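Protein-glutamine gamma-glutamyltransferase 2 (Pagrus major, PDB 1G0D) probably cross-links proteins in a calcium-dependent reaction, joining peptide-bound glutamines to lysine side chains or attaching other primary amines to them. Local coordinates at residues L20-R25 / L32-G37; M132-W137 / S210-V215. All coordinates share one frame; numbering follows the deposited sequence.

Contact 1 (L20-R25 / L32-G37); sequences LAHRTR and LIVRRG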
loop_
_atom_site.group_PDB
_atom_site.type_symbol
_atom_site.label_atom_id
_atom_site.label_comp_id
_atom_site.label_asym_id
_atom_site.label_seq_id
_atom_site.Cartn_x
_atom_site.Cartn_y
_atom_site.Cartn_z
ATOM N N LEU A 20 -1.186 23.138 -15.265
ATOM C CA LEU A 20 -0.902 23.811 -14.000
ATOM C C LEU A 20 -2.212 23.913 -13.247
ATOM O O LEU A 20 -2.269 23.626 -12.052
ATOM C CB LEU A 20 -0.340 25.221 -14.212
ATOM C CG LEU A 20 0.833 25.721 -13.320
ATOM C CD1 LEU A 20 0.591 27.175 -12.939
ATOM C CD2 LEU A 20 1.047 24.868 -12.057
ATOM N N ALA A 21 -3.263 24.290 -13.966
ATOM C CA ALA A 21 -4.579 24.450 -13.386
ATOM C C ALA A 21 -5.234 23.137 -12.949
ATOM O O ALA A 21 -6.086 23.106 -12.062
ATOM C CB ALA A 21 -5.480 25.169 -14.386
ATOM N N HIS A 22 -4.845 22.049 -13.583
ATOM C CA HIS A 22 -5.443 20.793 -13.237
ATOM C C HIS A 22 -4.584 19.940 -12.311
ATOM O O HIS A 22 -4.899 18.777 -12.065
ATOM C CB HIS A 22 -5.795 20.039 -14.514
ATOM C CG HIS A 22 -6.891 20.684 -15.308
ATOM N ND1 HIS A 22 -8.182 20.203 -15.320
ATOM C CD2 HIS A 22 -6.892 21.761 -16.126
ATOM C CE1 HIS A 22 -8.930 20.954 -16.107
ATOM N NE2 HIS A 22 -8.172 21.907 -16.610
ATOM N N ARG A 23 -3.504 20.505 -11.786
ATOM C CA ARG A 23 -2.637 19.750 -10.883
ATOM C C ARG A 23 -2.144 18.456 -11.520
ATOM O O ARG A 23 -2.149 17.392 -10.871
ATOM C CB ARG A 23 -3.385 19.405 -9.594
ATOM C CG ARG A 23 -4.340 20.487 -9.151
ATOM C CD ARG A 23 -5.078 20.092 -7.905
ATOM N NE ARG A 23 -5.504 21.243 -7.102
ATOM C CZ ARG A 23 -6.649 21.917 -7.276
ATOM N NH1 ARG A 23 -7.521 21.584 -8.236
ATOM N NH2 ARG A 23 -6.958 22.899 -6.443
ATOM N N THR A 24 -1.730 18.537 -12.781
ATOM C CA THR A 24 -1.237 17.371 -13.494
ATOM C C THR A 24 0.126 17.661 -14.150
ATOM O O THR A 24 0.691 16.790 -14.810
ATOM C CB THR A 24 -2.175 16.965 -14.613
ATOM O OG1 THR A 24 -2.222 18.037 -15.535
ATOM C CG2 THR A 24 -3.575 16.706 -14.142
ATOM N N ARG A 25 0.665 18.863 -13.964
ATOM C CA ARG A 25 1.928 19.206 -14.602
ATOM C C ARG A 25 3.179 18.554 -14.074
ATOM O O ARG A 25 4.203 18.653 -14.730
ATOM C CB ARG A 25 2.141 20.706 -14.633
ATOM C CG ARG A 25 2.639 21.257 -13.348
ATOM C CD ARG A 25 3.231 22.616 -13.611
ATOM N NE ARG A 25 4.074 23.046 -12.511
ATOM C CZ ARG A 25 4.699 24.216 -12.489
ATOM N NH1 ARG A 25 4.564 25.049 -13.507
ATOM N NH2 ARG A 25 5.459 24.565 -11.455
ATOM N N LEU A 32 -1.132 17.599 -22.891
ATOM C CA LEU A 32 -2.308 17.977 -22.127
ATOM C C LEU A 32 -2.862 16.852 -21.275
ATOM O O LEU A 32 -3.359 15.868 -21.797
ATOM C CB LEU A 32 -3.401 18.489 -23.076
ATOM C CG LEU A 32 -4.722 19.012 -22.492
ATOM C CD1 LEU A 32 -4.511 20.264 -21.651
ATOM C CD2 LEU A 32 -5.661 19.334 -23.628
ATOM N N ILE A 33 -2.740 16.992 -19.955
ATOM C CA ILE A 33 -3.266 16.025 -18.993
ATOM C C ILE A 33 -4.218 16.831 -18.089
ATOM O O ILE A 33 -3.811 17.667 -17.287
ATOM C CB ILE A 33 -2.163 15.408 -18.174
ATOM C CG1 ILE A 33 -1.073 14.886 -19.105
ATOM C CG2 ILE A 33 -2.766 14.338 -17.305
ATOM C CD1 ILE A 33 0.212 14.548 -18.429
ATOM N N VAL A 34 -5.491 16.518 -18.220
ATOM C CA VAL A 34 -6.578 17.232 -17.576
ATOM C C VAL A 34 -7.366 16.425 -16.517
ATOM O O VAL A 34 -7.292 15.217 -16.528
ATOM C CB VAL A 34 -7.433 17.685 -18.800
ATOM C CG1 VAL A 34 -8.903 17.282 -18.672
ATOM C CG2 VAL A 34 -7.153 19.150 -19.083
ATOM N N ARG A 35 -8.089 17.067 -15.593
ATOM C CA ARG A 35 -8.922 16.340 -14.600
ATOM C C ARG A 35 -10.409 16.650 -14.927
ATOM O O ARG A 35 -10.704 17.721 -15.443
ATOM C CB ARG A 35 -8.575 16.765 -13.171
ATOM C CG ARG A 35 -7.100 16.573 -12.851
ATOM C CD ARG A 35 -6.811 16.568 -11.364
ATOM N NE ARG A 35 -5.401 16.286 -11.092
ATOM C CZ ARG A 35 -4.903 15.131 -10.612
ATOM N NH1 ARG A 35 -5.681 14.084 -10.352
ATOM N NH2 ARG A 35 -3.604 15.032 -10.354
ATOM N N ARG A 36 -11.332 15.728 -14.650
ATOM C CA ARG A 36 -12.757 15.905 -14.992
ATOM C C ARG A 36 -13.595 16.889 -14.203
ATOM O O ARG A 36 -13.325 17.157 -13.051
ATOM C CB ARG A 36 -13.476 14.552 -14.979
ATOM C CG ARG A 36 -13.755 14.010 -13.626
ATOM C CD ARG A 36 -13.982 12.484 -13.659
ATOM N NE ARG A 36 -14.562 11.993 -12.395
ATOM C CZ ARG A 36 -15.202 10.831 -12.251
ATOM N NH1 ARG A 36 -15.353 10.017 -13.279
ATOM N NH2 ARG A 36 -15.755 10.507 -11.088
ATOM N N GLY A 37 -14.626 17.423 -14.839
ATOM C CA GLY A 37 -15.498 18.363 -14.166
ATOM C C GLY A 37 -14.942 19.773 -14.108
ATOM O O GLY A 37 -15.596 20.677 -13.589
#
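Arg35 brings its guanidinium edge-on to two successive carbonyls of the 20-25 turn. Its NE donates to His22 O at 2.7 Å, almost in line with that C=O although the N-H itself is bent. Its NH2 donates to Arg23 O at 2.8 Å along an almost straight N-H (171°), reaching this oxygen from above the carbonyl plane. Both oxygens lie practically in the guanidinium plane, which should restrict rotation of the group, and the chain extended from CG to NE delivers it there. The carbonyls lie where the helix 15-21 ends in a Schellman motif, with Arg23 at positive phi as the C-prime residue; the strand 33-35, at the border of a mixed sheet in the N-terminal transglutaminase domain, packs against this helix end. Beside the arginine the fit is close: Val34 CG2 sits over the centre of the His22 ring, 3.8 Å from its centroid and only 6° off the normal, a CH-pi contact. Thr24 holds OG1 between its backbone N and carbonyl carbon (chi1 63°) and directs it at Ile33 O, a bond modelled so short that its exact length is doubtful. The methyl CG2 of Thr24 lies 3.6 Å from Arg35 NE, and Ile33 CG2 packs on Thr24 CB at 3.8 Å. On the looser, partly exposed side, Arg23 touches Arg35 mainly through its backbone and CB; its guanidinium leads away from the strand, and the side chain makes a cation-pi contact with Trp137.

Contact 2 (M132-W137 / S210-V215); sequences MLFNPW and SDPVYV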
loop_
_atom_site.group_PDB
_atom_site.type_symbol
_atom_site.label_atom_id
_atom_site.label_comp_id
_atom_site.label_asym_id
_atom_site.label_seq_id
_atom_site.Cartn_x
_atom_site.Cartn_y
_atom_site.Cartn_z
ATOM N N MET A 132 -7.468 12.077 -19.237
ATOM C CA MET A 132 -8.409 12.557 -18.245
ATOM C C MET A 132 -8.348 11.707 -16.972
ATOM O O MET A 132 -8.469 10.483 -17.032
ATOM C CB MET A 132 -9.814 12.515 -18.828
ATOM C CG MET A 132 -10.882 12.898 -17.840
ATOM S SD MET A 132 -11.186 14.676 -17.842
ATOM C CE MET A 132 -11.999 14.890 -19.414
ATOM N N LEU A 133 -8.166 12.371 -15.835
ATOM C CA LEU A 133 -8.073 11.739 -14.514
ATOM C C LEU A 133 -9.278 12.107 -13.606
ATOM O O LEU A 133 -10.121 12.915 -13.966
ATOM C CB LEU A 133 -6.786 12.202 -13.816
ATOM C CG LEU A 133 -5.376 11.842 -14.300
ATOM C CD1 LEU A 133 -5.378 10.968 -15.526
ATOM C CD2 LEU A 133 -4.668 13.098 -14.540
ATOM N N PHE A 134 -9.336 11.509 -12.420
ATOM C CA PHE A 134 -10.400 11.771 -11.462
ATOM C C PHE A 134 -10.112 13.165 -10.872
ATOM O O PHE A 134 -8.967 13.594 -10.826
ATOM C CB PHE A 134 -10.365 10.695 -10.359
ATOM C CG PHE A 134 -11.008 9.393 -10.763
ATOM C CD1 PHE A 134 -10.231 8.275 -11.064
ATOM C CD2 PHE A 134 -12.385 9.294 -10.897
ATOM C CE1 PHE A 134 -10.825 7.084 -11.506
ATOM C CE2 PHE A 134 -12.990 8.105 -11.340
ATOM C CZ PHE A 134 -12.216 7.008 -11.645
ATOM N N ASN A 135 -11.142 13.863 -10.400
ATOM C CA ASN A 135 -10.981 15.209 -9.856
ATOM C C ASN A 135 -11.552 15.364 -8.460
ATOM O O ASN A 135 -12.701 15.777 -8.311
ATOM C CB ASN A 135 -11.699 16.200 -10.755
ATOM C CG ASN A 135 -11.124 17.568 -10.656
ATOM O OD1 ASN A 135 -10.344 17.848 -9.750
ATOM N ND2 ASN A 135 -11.486 18.445 -11.583
ATOM N N PRO A 136 -10.773 15.023 -7.413
ATOM C CA PRO A 136 -11.275 15.163 -6.044
ATOM C C PRO A 136 -11.386 16.603 -5.567
ATOM O O PRO A 136 -11.803 16.835 -4.441
ATOM C CB PRO A 136 -10.279 14.367 -5.191
ATOM C CG PRO A 136 -9.107 14.154 -6.016
ATOM C CD PRO A 136 -9.433 14.433 -7.459
ATOM N N TRP A 137 -10.995 17.567 -6.400
ATOM C CA TRP A 137 -11.117 18.962 -6.015
ATOM C C TRP A 137 -12.388 19.565 -6.586
ATOM O O TRP A 137 -12.744 20.681 -6.233
ATOM C CB TRP A 137 -9.970 19.768 -6.543
ATOM C CG TRP A 137 -8.711 19.474 -5.906
ATOM C CD1 TRP A 137 -8.229 20.023 -4.765
ATOM C CD2 TRP A 137 -7.725 18.550 -6.367
ATOM N NE1 TRP A 137 -6.984 19.494 -4.471
ATOM C CE2 TRP A 137 -6.652 18.585 -5.435
ATOM C CE3 TRP A 137 -7.640 17.688 -7.478
ATOM C CZ2 TRP A 137 -5.499 17.783 -5.581
ATOM C CZ3 TRP A 137 -6.485 16.883 -7.615
ATOM C CH2 TRP A 137 -5.439 16.943 -6.665
ATOM N N SER A 210 -15.662 5.560 -15.714
ATOM C CA SER A 210 -16.040 6.823 -15.108
ATOM C C SER A 210 -16.378 6.632 -13.634
ATOM O O SER A 210 -16.641 7.572 -12.893
ATOM C CB SER A 210 -17.275 7.318 -15.790
ATOM O OG SER A 210 -18.361 6.611 -15.239
ATOM N N ASP A 211 -16.373 5.384 -13.220
ATOM C CA ASP A 211 -16.746 5.004 -11.888
ATOM C C ASP A 211 -15.584 4.745 -10.946
ATOM O O ASP A 211 -14.818 3.799 -11.136
ATOM C CB ASP A 211 -17.591 3.747 -12.032
ATOM C CG ASP A 211 -18.231 3.314 -10.737
ATOM O OD1 ASP A 211 -18.965 2.316 -10.796
ATOM O OD2 ASP A 211 -18.016 3.940 -9.677
ATOM N N PRO A 212 -15.448 5.557 -9.895
ATOM C CA PRO A 212 -14.309 5.229 -9.043
ATOM C C PRO A 212 -14.384 3.845 -8.377
ATOM O O PRO A 212 -13.332 3.275 -8.087
ATOM C CB PRO A 212 -14.268 6.378 -8.028
ATOM C CG PRO A 212 -15.601 6.937 -8.039
ATOM C CD PRO A 212 -16.185 6.724 -9.401
ATOM N N VAL A 213 -15.600 3.318 -8.138
ATOM C CA VAL A 213 -15.798 1.995 -7.499
ATOM C C VAL A 213 -15.276 0.894 -8.416
ATOM O O VAL A 213 -14.536 0.012 -7.998
ATOM C CB VAL A 213 -17.313 1.683 -7.179
ATOM C CG1 VAL A 213 -17.489 0.193 -6.838
ATOM C CG2 VAL A 213 -17.812 2.518 -5.985
ATOM N N TYR A 214 -15.662 0.969 -9.679
ATOM C CA TYR A 214 -15.256 0.020 -10.693
ATOM C C TYR A 214 -13.744 0.060 -10.923
ATOM O O TYR A 214 -13.074 -0.962 -10.874
ATOM C CB TYR A 214 -15.987 0.362 -11.976
ATOM C CG TYR A 214 -15.529 -0.413 -13.174
ATOM C CD1 TYR A 214 -16.146 -1.606 -13.520
ATOM C CD2 TYR A 214 -14.465 0.038 -13.962
ATOM C CE1 TYR A 214 -15.715 -2.328 -14.607
ATOM C CE2 TYR A 214 -14.022 -0.681 -15.059
ATOM C CZ TYR A 214 -14.646 -1.864 -15.371
ATOM O OH TYR A 214 -14.173 -2.617 -16.415
ATOM N N VAL A 215 -13.199 1.236 -11.177
ATOM C CA VAL A 215 -11.778 1.384 -11.410
ATOM C C VAL A 215 -10.931 0.995 -10.177
ATOM O O VAL A 215 -9.815 0.482 -10.307
ATOM C CB VAL A 215 -11.504 2.850 -11.813
ATOM C CG1 VAL A 215 -10.027 3.146 -11.842
ATOM C CG2 VAL A 215 -12.125 3.116 -13.159
#
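Phe134 carries this contact on the 132-137 side, pushing the far end of its ring against the start of the helix 212-223. Ahead of it, Met132 and Leu133 end the strand 121-133, and Leu133 is bonded through its backbone to Val34 and Arg36 of the segment 32-37. At Phe134 the chain leaves the strand with its CB directed at the helix. With CG anti to the carbonyl carbon and beside the backbone N (chi1 -80°), the ring extends toward Pro212 and Val215. Phe134 CZ lies 3.8 Å from Pro212 CA. Phe134 CE2 is 3.9 Å from Pro212 CB. Val215 CG1 meets the ring at its edge, 4.0 Å from Phe134 CE1. Ser210 O also lies near the ring plane, 4.0 Å from Phe134 CE2. The receiving surface is the first turn of a capped helix: Asp211 is the N-cap, its OD2 accepting from Val213 N at 2.9 Å from above the carboxylate plane, while Val215 N donates to Asp211 O. Since every close approach between the segments uses this ring, replacing it with an alanine is likely to leave a gap beside Pro212 and Val215. Farther along, Asn135 turns to other partners, its backbone N bonding to Asp141, and Pro136 and Trp137 pack on the helix 148-156.

Overall arrangement
Both contacts are buried and reach the same mixed sheet, in which strands 33-35 and 121-133 run side by side; their centres lie about 13 Å apart. The centre of contact 2 is about 19 Å from the centre of the chain, that of contact 1 about 25 Å. Contact 1 is local, its segments separated by six residues, and combines hydrogen bonds to main-chain oxygens with CH-pi and methyl packing. Contact 2 spans 72 intervening residues, covers less surface (152 against 353 Å²) and is almost wholly apolar. The two are coupled through Arg36: its O accepts from Asn135 ND2 at 2.7 Å, and its NH1 lies 2.8 Å from Ser210 O, probably a hydrogen bond.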